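Local coordinates for protein TetR family transcription regulator (Marinobacter aquaeolei, PDB 3PAS) that probably binds DNA as a dimeric transcription regulator of the TetR family, joining an N-terminal helix-turn-helix domain to an all-helical C-terminal domain, at residues Ala12-Thr17 with Ile34-Leu40; Leu57-Tyr61 with Ile119-Asn123; Val63-Val67 with Leu102-His106; Leu85-His90 with Ile178-Phe182; Leu151-Met155 with Ala185-Val189. All coordinates share one frame. Numbering follows the deposited sequence.

Contact 1 (Ala12-Thr17 with Ile34-Leu40)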
# COMPACT_ATOMS: atom_id res chain seq x y z
N ALA B 12 0.47 29.71 -1.27
CA ALA B 12 1.20 29.66 -0.03
C ALA B 12 0.41 28.85 0.98
O ALA B 12 0.99 27.97 1.67
CB ALA B 12 1.55 31.06 0.51
N PHE B 13 -0.90 29.10 1.06
CA PHE B 13 -1.75 28.34 1.98
C PHE B 13 -1.96 26.89 1.60
O PHE B 13 -1.97 26.02 2.48
CB PHE B 13 -3.11 29.02 2.20
CG PHE B 13 -3.02 30.36 2.89
CD1 PHE B 13 -2.51 30.47 4.18
CD2 PHE B 13 -3.44 31.50 2.24
CE1 PHE B 13 -2.43 31.70 4.81
CE2 PHE B 13 -3.39 32.73 2.88
CZ PHE B 13 -2.87 32.83 4.18
N LEU B 14 -2.17 26.62 0.31
CA LEU B 14 -2.37 25.30 -0.18
C LEU B 14 -1.11 24.44 0.06
O LEU B 14 -1.20 23.35 0.57
CB LEU B 14 -2.75 25.32 -1.67
CG LEU B 14 -4.09 26.00 -1.97
CD1 LEU B 14 -4.16 26.45 -3.42
CD2 LEU B 14 -5.24 25.07 -1.55
N GLU B 15 0.06 24.98 -0.27
CA GLU B 15 1.33 24.30 -0.03
C GLU B 15 1.61 24.08 1.47
O GLU B 15 2.06 23.02 1.87
CB GLU B 15 2.46 25.10 -0.70
CG GLU B 15 2.52 24.93 -2.21
CD GLU B 15 2.96 23.51 -2.66
OE1 GLU B 15 3.55 22.74 -1.85
OE2 GLU B 15 2.71 23.15 -3.82
N ALA B 16 1.30 25.06 2.30
CA ALA B 16 1.49 24.92 3.75
C ALA B 16 0.58 23.81 4.29
O ALA B 16 0.96 23.07 5.20
CB ALA B 16 1.20 26.25 4.46
N THR B 17 -0.62 23.70 3.73
CA THR B 17 -1.58 22.65 4.11
C THR B 17 -0.99 21.28 3.72
O THR B 17 -0.97 20.38 4.53
CB THR B 17 -2.94 22.85 3.47
OG1 THR B 17 -3.50 24.09 3.87
CG2 THR B 17 -3.92 21.75 3.90
N ILE B 34 -1.16 26.11 9.85
CA ILE B 34 -1.09 26.29 8.42
C ILE B 34 -0.71 27.74 8.10
O ILE B 34 0.20 27.99 7.28
CB ILE B 34 -2.43 25.91 7.73
CG1 ILE B 34 -2.69 24.41 7.81
CG2 ILE B 34 -2.42 26.41 6.27
CD1 ILE B 34 -4.05 24.00 7.29
N ALA B 35 -1.40 28.70 8.71
CA ALA B 35 -1.09 30.13 8.49
C ALA B 35 0.42 30.44 8.83
O ALA B 35 1.18 31.07 8.04
CB ALA B 35 -2.04 31.01 9.30
N LYS B 36 0.84 29.95 9.98
CA LYS B 36 2.21 30.14 10.45
C LYS B 36 3.21 29.52 9.44
O LYS B 36 4.18 30.16 9.03
CB LYS B 36 2.35 29.54 11.84
CG LYS B 36 3.58 30.01 12.59
CD LYS B 36 3.66 29.42 14.01
CE LYS B 36 2.70 30.13 14.98
NZ LYS B 36 3.19 30.06 16.40
N ALA B 37 2.92 28.31 8.99
CA ALA B 37 3.76 27.64 8.02
C ALA B 37 3.83 28.42 6.72
O ALA B 37 4.84 28.39 6.05
CB ALA B 37 3.31 26.26 7.81
N ALA B 38 2.73 29.07 6.33
CA ALA B 38 2.70 29.90 5.18
C ALA B 38 3.34 31.29 5.36
O ALA B 38 3.39 32.04 4.42
CB ALA B 38 1.21 30.08 4.70
N GLY B 39 3.69 31.70 6.58
CA GLY B 39 4.22 33.05 6.83
C GLY B 39 3.17 34.16 6.84
O GLY B 39 3.50 35.35 6.61
N LEU B 40 1.92 33.81 7.13
CA LEU B 40 0.80 34.73 7.04
C LEU B 40 -0.14 34.60 8.23
O LEU B 40 -0.04 33.69 9.00
CB LEU B 40 0.06 34.48 5.72
CG LEU B 40 0.88 34.68 4.46
CD1 LEU B 40 0.16 34.06 3.24
CD2 LEU B 40 1.20 36.19 4.24

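Contact 2 (Leu57-Tyr61 with Ile119-Asn123)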
# COMPACT_ATOMS: atom_id res chain seq x y z
N LEU B 57 -10.21 20.69 1.47
CA LEU B 57 -10.79 20.31 0.20
C LEU B 57 -10.07 20.99 -0.96
O LEU B 57 -9.72 20.33 -1.92
CB LEU B 57 -12.28 20.65 0.13
CG LEU B 57 -13.07 20.10 -1.07
CD1 LEU B 57 -12.80 18.57 -1.33
CD2 LEU B 57 -14.55 20.40 -0.84
N ALA B 58 -9.90 22.31 -0.87
CA ALA B 58 -9.18 23.08 -1.91
C ALA B 58 -7.76 22.52 -2.12
O ALA B 58 -7.24 22.50 -3.24
CB ALA B 58 -9.14 24.62 -1.55
N THR B 59 -7.13 22.13 -1.03
CA THR B 59 -5.79 21.56 -1.07
C THR B 59 -5.83 20.21 -1.78
O THR B 59 -4.95 19.89 -2.57
CB THR B 59 -5.14 21.42 0.37
OG1 THR B 59 -5.03 22.73 0.98
CG2 THR B 59 -3.69 20.86 0.28
N PHE B 60 -6.86 19.41 -1.49
CA PHE B 60 -7.00 18.13 -2.16
C PHE B 60 -7.13 18.35 -3.68
O PHE B 60 -6.45 17.67 -4.49
CB PHE B 60 -8.16 17.33 -1.62
CG PHE B 60 -8.31 15.99 -2.27
CD1 PHE B 60 -7.43 15.01 -2.01
CD2 PHE B 60 -9.29 15.78 -3.21
CE1 PHE B 60 -7.55 13.75 -2.63
CE2 PHE B 60 -9.43 14.54 -3.81
CZ PHE B 60 -8.56 13.55 -3.54
N TYR B 61 -7.95 19.31 -4.08
CA TYR B 61 -8.09 19.62 -5.51
C TYR B 61 -6.86 20.21 -6.16
O TYR B 61 -6.57 19.93 -7.33
CB TYR B 61 -9.28 20.55 -5.75
CG TYR B 61 -10.61 19.90 -5.52
CD1 TYR B 61 -10.84 18.58 -5.92
CD2 TYR B 61 -11.67 20.61 -4.99
CE1 TYR B 61 -12.08 17.98 -5.74
CE2 TYR B 61 -12.92 20.01 -4.81
CZ TYR B 61 -13.12 18.70 -5.20
OH TYR B 61 -14.33 18.09 -5.04
N ILE B 119 -16.39 13.65 -4.49
CA ILE B 119 -15.03 14.16 -4.69
C ILE B 119 -14.30 13.23 -5.69
O ILE B 119 -13.72 13.71 -6.67
CB ILE B 119 -14.29 14.31 -3.38
CG1 ILE B 119 -14.96 15.41 -2.52
CG2 ILE B 119 -12.79 14.66 -3.63
CD1 ILE B 119 -14.50 15.43 -1.08
N GLN B 120 -14.38 11.94 -5.42
CA GLN B 120 -13.89 10.86 -6.28
C GLN B 120 -14.35 11.06 -7.70
O GLN B 120 -13.53 11.11 -8.60
CB GLN B 120 -14.46 9.53 -5.80
CG GLN B 120 -14.19 8.33 -6.69
CD GLN B 120 -13.21 7.40 -6.07
OE1 GLN B 120 -12.20 7.82 -5.49
NE2 GLN B 120 -13.50 6.11 -6.15
N ALA B 121 -15.66 11.25 -7.88
CA ALA B 121 -16.26 11.45 -9.20
C ALA B 121 -15.68 12.68 -9.89
O ALA B 121 -15.40 12.64 -11.11
CB ALA B 121 -17.80 11.58 -9.09
N ARG B 122 -15.50 13.76 -9.13
CA ARG B 122 -14.92 14.99 -9.71
C ARG B 122 -13.49 14.72 -10.27
O ARG B 122 -13.14 15.20 -11.34
CB ARG B 122 -14.91 16.12 -8.68
CG ARG B 122 -14.38 17.48 -9.17
CD ARG B 122 -12.83 17.54 -9.12
NE ARG B 122 -12.31 18.90 -9.17
CZ ARG B 122 -11.02 19.23 -9.27
NH1 ARG B 122 -10.09 18.29 -9.34
NH2 ARG B 122 -10.68 20.51 -9.32
N ASN B 123 -12.66 14.02 -9.52
CA ASN B 123 -11.32 13.64 -10.01
C ASN B 123 -11.37 12.69 -11.24
O ASN B 123 -10.60 12.85 -12.20
CB ASN B 123 -10.52 13.01 -8.88
CG ASN B 123 -9.80 14.05 -8.01
OD1 ASN B 123 -9.95 15.24 -8.22
ND2 ASN B 123 -8.96 13.57 -7.07

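Contact 3 (Val63-Val67 with Leu102-His106). With ACT (acetate ion), chain M.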
# COMPACT_ATOMS: atom_id res chain seq x y z
N VAL B 63 -3.76 19.50 -5.17
CA VAL B 63 -2.82 18.38 -5.26
C VAL B 63 -3.24 17.46 -6.46
O VAL B 63 -2.45 17.17 -7.36
CB VAL B 63 -2.76 17.62 -3.92
CG1 VAL B 63 -2.07 16.30 -4.08
CG2 VAL B 63 -2.06 18.50 -2.80
N SER B 64 -4.51 17.09 -6.47
CA SER B 64 -5.07 16.24 -7.51
C SER B 64 -4.96 16.89 -8.90
O SER B 64 -4.56 16.23 -9.88
CB SER B 64 -6.54 15.90 -7.20
OG SER B 64 -6.66 15.26 -5.94
N ASP B 65 -5.30 18.16 -9.01
CA ASP B 65 -5.17 18.85 -10.30
C ASP B 65 -3.75 18.93 -10.83
O ASP B 65 -3.52 18.70 -12.02
CB ASP B 65 -5.77 20.24 -10.24
CG ASP B 65 -7.28 20.19 -10.03
OD1 ASP B 65 -7.84 19.07 -10.10
OD2 ASP B 65 -7.86 21.24 -9.76
N GLN B 66 -2.81 19.29 -9.98
CA GLN B 66 -1.41 19.30 -10.36
C GLN B 66 -0.98 17.96 -10.94
O GLN B 66 -0.36 17.91 -12.02
CB GLN B 66 -0.52 19.56 -9.14
CG GLN B 66 -0.46 21.00 -8.86
CD GLN B 66 0.63 21.28 -7.97
OE1 GLN B 66 1.79 21.28 -8.40
NE2 GLN B 66 0.30 21.50 -6.70
N VAL B 67 -1.26 16.89 -10.20
CA VAL B 67 -0.88 15.56 -10.62
C VAL B 67 -1.64 15.06 -11.84
O VAL B 67 -1.02 14.53 -12.76
CB VAL B 67 -0.98 14.52 -9.48
CG1 VAL B 67 -0.76 13.12 -10.02
CG2 VAL B 67 0.05 14.85 -8.37
N LEU B 102 2.91 15.62 -2.05
CA LEU B 102 1.68 15.66 -2.84
C LEU B 102 1.00 14.28 -2.81
O LEU B 102 -0.20 14.16 -2.59
CB LEU B 102 1.98 16.03 -4.29
CG LEU B 102 2.49 17.42 -4.66
CD1 LEU B 102 2.76 17.40 -6.21
CD2 LEU B 102 1.46 18.56 -4.24
N PHE B 103 1.77 13.22 -3.05
CA PHE B 103 1.24 11.86 -2.93
C PHE B 103 0.73 11.57 -1.50
O PHE B 103 -0.30 10.93 -1.33
CB PHE B 103 2.35 10.83 -3.20
CG PHE B 103 2.66 10.58 -4.66
CD1 PHE B 103 2.37 11.50 -5.65
CD2 PHE B 103 3.33 9.39 -5.03
CE1 PHE B 103 2.71 11.26 -6.99
CE2 PHE B 103 3.63 9.15 -6.35
CZ PHE B 103 3.32 10.10 -7.33
N ARG B 104 1.48 12.00 -0.49
CA ARG B 104 1.07 11.72 0.91
C ARG B 104 -0.23 12.46 1.27
O ARG B 104 -1.13 11.87 1.88
CB ARG B 104 2.19 12.11 1.85
CG ARG B 104 1.93 11.79 3.28
CD ARG B 104 3.25 11.48 3.98
NE ARG B 104 3.04 10.33 4.84
CZ ARG B 104 2.83 9.08 4.40
NH1 ARG B 104 2.81 8.80 3.09
NH2 ARG B 104 2.64 8.11 5.28
N TYR B 105 -0.32 13.73 0.86
CA TYR B 105 -1.58 14.50 1.06
C TYR B 105 -2.76 13.77 0.37
O TYR B 105 -3.80 13.53 0.99
CB TYR B 105 -1.48 15.96 0.61
CG TYR B 105 -2.70 16.73 1.07
CD1 TYR B 105 -2.73 17.29 2.33
CD2 TYR B 105 -3.88 16.72 0.33
CE1 TYR B 105 -3.87 17.97 2.81
CE2 TYR B 105 -5.03 17.37 0.79
CZ TYR B 105 -5.00 17.99 2.04
OH TYR B 105 -6.11 18.64 2.54
N HIS B 106 -2.60 13.40 -0.89
CA HIS B 106 -3.64 12.66 -1.60
C HIS B 106 -4.08 11.36 -0.84
O HIS B 106 -5.28 11.11 -0.63
CB HIS B 106 -3.16 12.31 -3.03
CG HIS B 106 -4.20 11.58 -3.82
ND1 HIS B 106 -4.35 10.21 -3.75
CD2 HIS B 106 -5.20 12.03 -4.60
CE1 HIS B 106 -5.39 9.85 -4.47
NE2 HIS B 106 -5.91 10.94 -5.02
C ACT M . 5.27 8.66 -0.37
O ACT M . 6.33 8.19 0.10
OXT ACT M . 4.57 9.28 0.45
CH3 ACT M . 4.87 8.48 -1.80

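Contact 4 (Leu85-His90 with Ile178-Phe182)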
# COMPACT_ATOMS: atom_id res chain seq x y z
N LEU B 85 0.54 5.44 -21.45
CA LEU B 85 0.62 5.00 -20.07
C LEU B 85 2.08 5.00 -19.61
O LEU B 85 2.37 5.33 -18.45
CB LEU B 85 -0.01 3.62 -19.91
CG LEU B 85 -1.54 3.55 -20.07
CD1 LEU B 85 -1.98 2.08 -20.14
CD2 LEU B 85 -2.23 4.31 -18.94
N ARG B 86 3.01 4.66 -20.51
CA ARG B 86 4.41 4.65 -20.18
C ARG B 86 4.90 6.09 -19.89
O ARG B 86 5.64 6.35 -18.90
CB ARG B 86 5.24 4.03 -21.30
CG ARG B 86 6.71 3.89 -20.99
CD ARG B 86 7.46 3.23 -22.15
NE ARG B 86 7.63 4.20 -23.20
CZ ARG B 86 8.56 5.14 -23.20
NH1 ARG B 86 9.42 5.24 -22.19
NH2 ARG B 86 8.64 6.00 -24.22
N ARG B 87 4.47 7.06 -20.71
CA ARG B 87 4.91 8.44 -20.45
C ARG B 87 4.35 8.94 -19.15
O ARG B 87 5.03 9.57 -18.39
CB ARG B 87 4.48 9.38 -21.55
CG ARG B 87 5.16 9.12 -22.82
CD ARG B 87 4.53 9.92 -23.94
NE ARG B 87 5.46 10.08 -25.07
CZ ARG B 87 6.32 11.09 -25.21
NH1 ARG B 87 6.41 12.09 -24.31
NH2 ARG B 87 7.12 11.10 -26.26
N GLN B 88 3.07 8.70 -18.92
CA GLN B 88 2.35 9.11 -17.69
C GLN B 88 3.04 8.52 -16.46
O GLN B 88 3.15 9.14 -15.44
CB GLN B 88 0.92 8.59 -17.75
CG GLN B 88 0.26 8.28 -16.38
CD GLN B 88 -0.35 6.89 -16.44
OE1 GLN B 88 0.37 5.86 -16.38
NE2 GLN B 88 -1.68 6.85 -16.64
N TRP B 89 3.44 7.27 -16.60
CA TRP B 89 4.11 6.53 -15.50
C TRP B 89 5.38 7.18 -15.10
O TRP B 89 5.62 7.43 -13.91
CB TRP B 89 4.34 5.08 -15.88
CG TRP B 89 5.21 4.27 -14.98
CD1 TRP B 89 6.56 4.33 -14.88
CD2 TRP B 89 4.78 3.26 -14.07
NE1 TRP B 89 6.99 3.44 -13.94
CE2 TRP B 89 5.92 2.76 -13.44
CE3 TRP B 89 3.52 2.72 -13.74
CZ2 TRP B 89 5.87 1.72 -12.49
CZ3 TRP B 89 3.46 1.72 -12.83
CH2 TRP B 89 4.66 1.21 -12.20
N HIS B 90 6.21 7.48 -16.08
CA HIS B 90 7.46 8.20 -15.84
C HIS B 90 7.20 9.56 -15.21
O HIS B 90 7.91 9.95 -14.29
CB HIS B 90 8.33 8.36 -17.11
CG HIS B 90 9.18 7.16 -17.44
ND1 HIS B 90 10.50 7.03 -17.04
CD2 HIS B 90 8.89 6.05 -18.15
CE1 HIS B 90 10.97 5.88 -17.50
NE2 HIS B 90 10.00 5.26 -18.16
N ILE B 178 12.73 2.78 -13.42
CA ILE B 178 11.38 3.29 -13.56
C ILE B 178 10.73 2.62 -14.77
O ILE B 178 9.58 2.18 -14.71
CB ILE B 178 11.35 4.85 -13.65
CG1 ILE B 178 11.74 5.50 -12.29
CG2 ILE B 178 10.00 5.31 -14.02
CD1 ILE B 178 12.15 7.02 -12.35
N GLU B 179 11.50 2.49 -15.86
CA GLU B 179 11.00 1.87 -17.11
C GLU B 179 10.72 0.37 -16.89
O GLU B 179 9.70 -0.13 -17.32
CB GLU B 179 12.03 2.05 -18.24
CG GLU B 179 11.68 1.40 -19.58
CD GLU B 179 10.68 2.18 -20.42
OE1 GLU B 179 10.15 3.26 -19.98
OE2 GLU B 179 10.44 1.72 -21.56
N LEU B 180 11.64 -0.34 -16.24
CA LEU B 180 11.48 -1.75 -15.95
C LEU B 180 10.22 -2.00 -15.10
O LEU B 180 9.44 -2.90 -15.39
CB LEU B 180 12.70 -2.25 -15.20
CG LEU B 180 12.69 -3.65 -14.61
CD1 LEU B 180 12.42 -4.69 -15.73
CD2 LEU B 180 14.06 -3.88 -13.98
N ALA B 181 10.02 -1.17 -14.08
CA ALA B 181 8.81 -1.25 -13.27
C ALA B 181 7.56 -1.01 -14.13
O ALA B 181 6.56 -1.74 -13.99
CB ALA B 181 8.89 -0.18 -12.13
N PHE B 182 7.58 -0.02 -15.03
CA PHE B 182 6.45 0.15 -15.94
C PHE B 182 6.22 -1.08 -16.82
O PHE B 182 5.06 -1.47 -17.04
CB PHE B 182 6.53 1.40 -16.88
CG PHE B 182 5.44 1.40 -17.95
CD1 PHE B 182 4.19 1.80 -17.63
CD2 PHE B 182 5.68 0.90 -19.24
CE1 PHE B 182 3.15 1.76 -18.57
CE2 PHE B 182 4.65 0.84 -20.18
CZ PHE B 182 3.40 1.29 -19.85

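Contact 5 (Leu151-Met155 with Ala185-Val189). With PGO (S-1,2-propanediol), chain N.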
# COMPACT_ATOMS: atom_id res chain seq x y z
N LEU B 151 -6.97 -2.76 -12.07
CA LEU B 151 -6.15 -1.90 -12.88
C LEU B 151 -5.42 -0.88 -12.00
O LEU B 151 -4.23 -0.66 -12.19
CB LEU B 151 -6.95 -1.21 -13.97
CG LEU B 151 -7.56 -2.14 -15.04
CD1 LEU B 151 -8.27 -1.24 -16.13
CD2 LEU B 151 -6.53 -3.13 -15.68
N GLU B 152 -6.13 -0.30 -11.04
CA GLU B 152 -5.54 0.63 -10.06
C GLU B 152 -4.41 -0.02 -9.30
O GLU B 152 -3.30 0.54 -9.13
CB GLU B 152 -6.66 1.10 -9.10
CG GLU B 152 -6.31 2.12 -8.02
CD GLU B 152 -5.68 1.50 -6.77
OE1 GLU B 152 -6.17 0.46 -6.25
OE2 GLU B 152 -4.72 2.11 -6.24
N THR B 153 -4.67 -1.25 -8.85
CA THR B 153 -3.71 -2.03 -8.05
C THR B 153 -2.39 -2.31 -8.75
O THR B 153 -1.33 -2.23 -8.09
CB THR B 153 -4.37 -3.36 -7.57
OG1 THR B 153 -5.51 -3.01 -6.76
CG2 THR B 153 -3.41 -4.25 -6.76
N PHE B 154 -2.46 -2.62 -10.04
CA PHE B 154 -1.29 -3.03 -10.78
C PHE B 154 -0.65 -1.95 -11.68
O PHE B 154 0.48 -2.13 -12.09
CB PHE B 154 -1.56 -4.28 -11.63
CG PHE B 154 -1.72 -5.53 -10.80
CD1 PHE B 154 -0.62 -6.18 -10.31
CD2 PHE B 154 -2.98 -5.97 -10.39
CE1 PHE B 154 -0.72 -7.29 -9.48
CE2 PHE B 154 -3.12 -7.09 -9.53
CZ PHE B 154 -1.99 -7.77 -9.09
N MSE B 155 -1.38 -0.89 -11.99
CA MSE B 155 -0.87 0.19 -12.88
C MSE B 155 -0.64 1.55 -12.18
O MSE B 155 0.21 2.31 -12.62
CB MSE B 155 -1.76 0.36 -14.11
CG MSE B 155 -1.35 1.42 -15.17
SE MSE B 155 0.45 1.34 -15.84
CE MSE B 155 0.20 -0.23 -17.02
N ALA B 185 4.28 -3.47 -14.82
CA ALA B 185 2.90 -2.99 -14.65
C ALA B 185 2.09 -3.23 -15.90
O ALA B 185 0.95 -3.72 -15.83
CB ALA B 185 2.83 -1.51 -14.25
N TRP B 186 2.69 -2.97 -17.07
CA TRP B 186 2.03 -3.23 -18.33
C TRP B 186 1.74 -4.71 -18.51
O TRP B 186 0.63 -5.09 -18.78
CB TRP B 186 2.87 -2.71 -19.51
CG TRP B 186 2.23 -3.10 -20.84
CD1 TRP B 186 2.61 -4.10 -21.66
CD2 TRP B 186 1.10 -2.47 -21.46
NE1 TRP B 186 1.79 -4.15 -22.75
CE2 TRP B 186 0.84 -3.18 -22.64
CE3 TRP B 186 0.24 -1.43 -21.09
CZ2 TRP B 186 -0.23 -2.87 -23.48
CZ3 TRP B 186 -0.83 -1.13 -21.91
CH2 TRP B 186 -1.05 -1.83 -23.10
N ASP B 187 2.74 -5.55 -18.30
CA ASP B 187 2.54 -6.99 -18.36
C ASP B 187 1.39 -7.44 -17.44
O ASP B 187 0.57 -8.30 -17.81
CB ASP B 187 3.81 -7.71 -18.05
CG ASP B 187 4.80 -7.76 -19.23
OD1 ASP B 187 4.52 -7.31 -20.34
OD2 ASP B 187 5.90 -8.26 -19.03
N ALA B 188 1.32 -6.86 -16.24
CA ALA B 188 0.23 -7.18 -15.31
C ALA B 188 -1.18 -6.92 -15.91
O ALA B 188 -2.07 -7.76 -15.79
CB ALA B 188 0.38 -6.36 -14.01
N VAL B 189 -1.35 -5.75 -16.54
CA VAL B 189 -2.65 -5.31 -17.05
C VAL B 189 -2.99 -5.71 -18.50
O VAL B 189 -4.16 -5.63 -18.90
CB VAL B 189 -2.87 -3.78 -16.88
CG1 VAL B 189 -2.66 -3.39 -15.38
CG2 VAL B 189 -2.00 -2.96 -17.84
C1 PGO N . 1.08 -6.68 -25.85
C2 PGO N . 1.89 -7.65 -25.01
C3 PGO N . 0.99 -8.65 -24.30
O1 PGO N . 0.45 -5.69 -25.01
O2 PGO N . 2.66 -6.92 -24.03

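Contact 1 (Ala12-Thr17 with Ile34-Leu40)
Phe13 lies across the end of the 34-40 segment, its ring bounded by Ala35, Ala38 and Leu40, and so begins the small hydrophobic core of a TetR-type DNA-binding domain. Helix 31-37 is the first helix of the predicted helix-turn-helix motif, and the contact shows how such a motif is held against the preceding N-terminal helix 5-24. The meeting is almost purely apolar, with no hydrogen bond from one segment to the other. Phe13 CZ approaches Leu40 CD1 to 3.4 Å and Phe13 CD1 lies 3.8 Å from Ala38 CB, while Ala35 CA sits at the ring edge. Small side chains let the backbones come close: the CA atoms of Ala16 and Ala38 are 5.3 Å apart, and Ala16 CB is 4.0 Å from Ala37 CB and 3.5 Å from Ile34 O. The helix ends in a Schellman motif, in which Gly39, with positive phi, donates from N to Lys36 O (2.9 Å) and Leu40 N reaches back to Ala35 O (3.0 Å). This turn swings Leu40 back onto Ala12 and Phe13. Thr44, Leu45 and Tyr48 of helix 42-48, the second helix of the motif, also pack on Phe13. At the other end Ile34 CD1 meets Thr17 OG1 at 3.5 Å, and that hydroxyl is itself hydrogen-bonded to Phe13 O at 2.8 Å.

Contact 2 (Leu57-Tyr61 with Ile119-Asn123)
Ile119 opens the second segment by filling the space among three side chains of helix 52-76. Its CD1 lies 3.6 Å from Leu57 CD1, its CG2 3.4 Å from Phe60 CE2, and its CG1 3.7 Å from Tyr61 OH. The next residues to take part, one turn further on, are Arg122 and Asn123. Arg122 lays its guanidinium flat on the Tyr61 ring, the centres 4.0 Å apart and the planes at 22°, which makes an off-centre cation-pi stack; the charge is also held by a salt bridge to Asp65. The helix being joined here, 52-76, is the long connector of the TetR fold, running from the DNA-binding domain into the C-terminal domain to which helix 117-126 belongs. The short segments run roughly parallel, at 27°, but their axes stay 12.1 Å apart, so long side chains must bridge the gap. Asn123 ends the walk: its OD1 accepts a hydrogen bond from Arg122 NH1 at 3.3 Å, and its ND2 lies 3.4 Å from Phe60 CE2 while hydrogen-bonding to Ser64. The Phe60 ring also stacks on Phe109 of helix 100-110.

Contact 3 (Val63-Val67 with Leu102-His106)
A side chain set against a backbone carbonyl is the striking feature here: Val63 CG1 comes within 3.2 Å of Leu102 O, where the CA atoms of the two segments come nearest, those of Val63 and Leu102 being 5.8 Å apart. That carbonyl is already engaged in its own helix, accepting from His106 N at 3.0 Å. The segments cross at -130°, with axes 10.0 Å apart, and diverge from this point. Val63 and Leu102 supply the largest buried areas, Val63 CG2 lying 3.8 Å from Leu102 CD2. A turn later along helix 52-76, Val67 CG2 is 4.3 Å from Leu102 CD1, so that the leucine spans two successive turns. Val63 CG2 also touches Tyr105 CD2 at 4.0 Å; the tyrosine hydroxyl is hydrogen-bonded to Leu56 O. Ser64 OG, whose strongest polar partner is Phe60 O, lies at the edge of the His106 ring, 3.8 Å from CD2. On the far side of helix 100-110, Arg104 NH1 makes a weak hydrogen bond of 3.2 Å to OXT of an acetate ion, probably from the crystallisation liquor. In this TetR fold the crossing lies near the centre of the chain: helix 5-24 packs on Val63 and Tyr105, helix 81-98 on Val67 and Leu102, and helix 148-167 on Phe103.

Contact 4 (Leu85-His90 with Ile178-Phe182)
Glu179 OE1 receives two charged or polar partners from neighbouring turns of helix 81-98: Arg86 NH1 at 3.1 Å, in a salt bridge, and His90 NE2 at 2.7 Å, in a hydrogen bond. Arg86 is shared, its NH2 forming another salt bridge with Glu83. Trp89 NE1 gives a weak hydrogen bond to Ile178 O, 3.0 Å long. Around these bonds the aromatic rings interleave with the aliphatic groups. Ile178 CG2 sits over the His90 ring in a CH-pi contact, 3.8 Å from its centroid, and Phe182 CB lies 3.5 Å above the centroid of the five-membered ring of Trp89. The Phe182 ring turns its edge to the Trp89 face, a T-shaped pair with planes at 67°, and offers its own face to Arg86 CA, 3.5 Å from the ring centroid. Trp89 CZ2 reaches Ala181 CB at 3.6 Å. Both helices belong to the C-terminal domain of the TetR fold, where the short segments cross at 133° with axes 10.0 Å apart. Helix 148-167 flanks the contact through Met155 and Ile159, helix 52-76 through Phe75 on Leu85, and Leu150 of the second subunit packs on Leu180 and Ala181.

Contact 5 (Leu151-Met155 with Ala185-Val189)
The dimer interface of this regulator is built on helices 148-167 and 175-189, and here the two pack against each other within one subunit. Their short segments run nearly antiparallel, at 153°, with axes 9.0 Å apart. Alanines permit the close approach: Met155 and Ala185 have CA atoms 5.2 Å apart, Ala185 CB lies 3.3 Å from Phe154 O, and Ala188 CB is 3.7 Å from Phe154 CB. The carbonyl of Phe154 is buried without a polar partner, in a part of the helix where residues 152-155 form a wider, pi-type turn. In TetR-family proteins two helices from each C-terminal domain commonly associate as a four-helix bundle, and the contacts made here with the second subunit are consistent with that scheme. Met184 of the second subunit packs on Phe154 and Val189, Ala188 meets its own counterpart, and Asp187 and Glu152 form salt bridges to Lys144 and Arg165 of that subunit. Within the chain, Met155, present as selenomethionine, sends CE to Val189 CG2 at 3.6 Å and to Trp186 CE3 at 4.2 Å. Leu151 CD2 rests on Val189 CG1 at 3.9 Å. Trp186 NE1 hydrogen-bonds to O1 (3.0 Å) and O2 (3.2 Å) of a propanediol molecule, probably from the crystallisation liquor.

How the contacts relate
From the N terminus, contact 1 closes the first and shortest loop, joining helix 5-24 to the first helix of the predicted helix-turn-helix before any other contact opens. Helix 52-76 then starts two more: contact 2 closes a long loop at helix 117-126, and contact 3 is nested inside it, the pair joined by the Arg122-Asp65 salt bridge. Thr17 touches both Thr59 and Tyr105, so contact 1 is coupled directly to this connecting region. Contact 4 opens inside the loops of contacts 2 and 3 and crosses both, returning only at helix 175-189. Contact 5 crosses contact 4 in turn, sharing that helix. Contacts 4 and 5 both touch the second subunit; the centres of contacts 5 and 1 are about 37 Å apart.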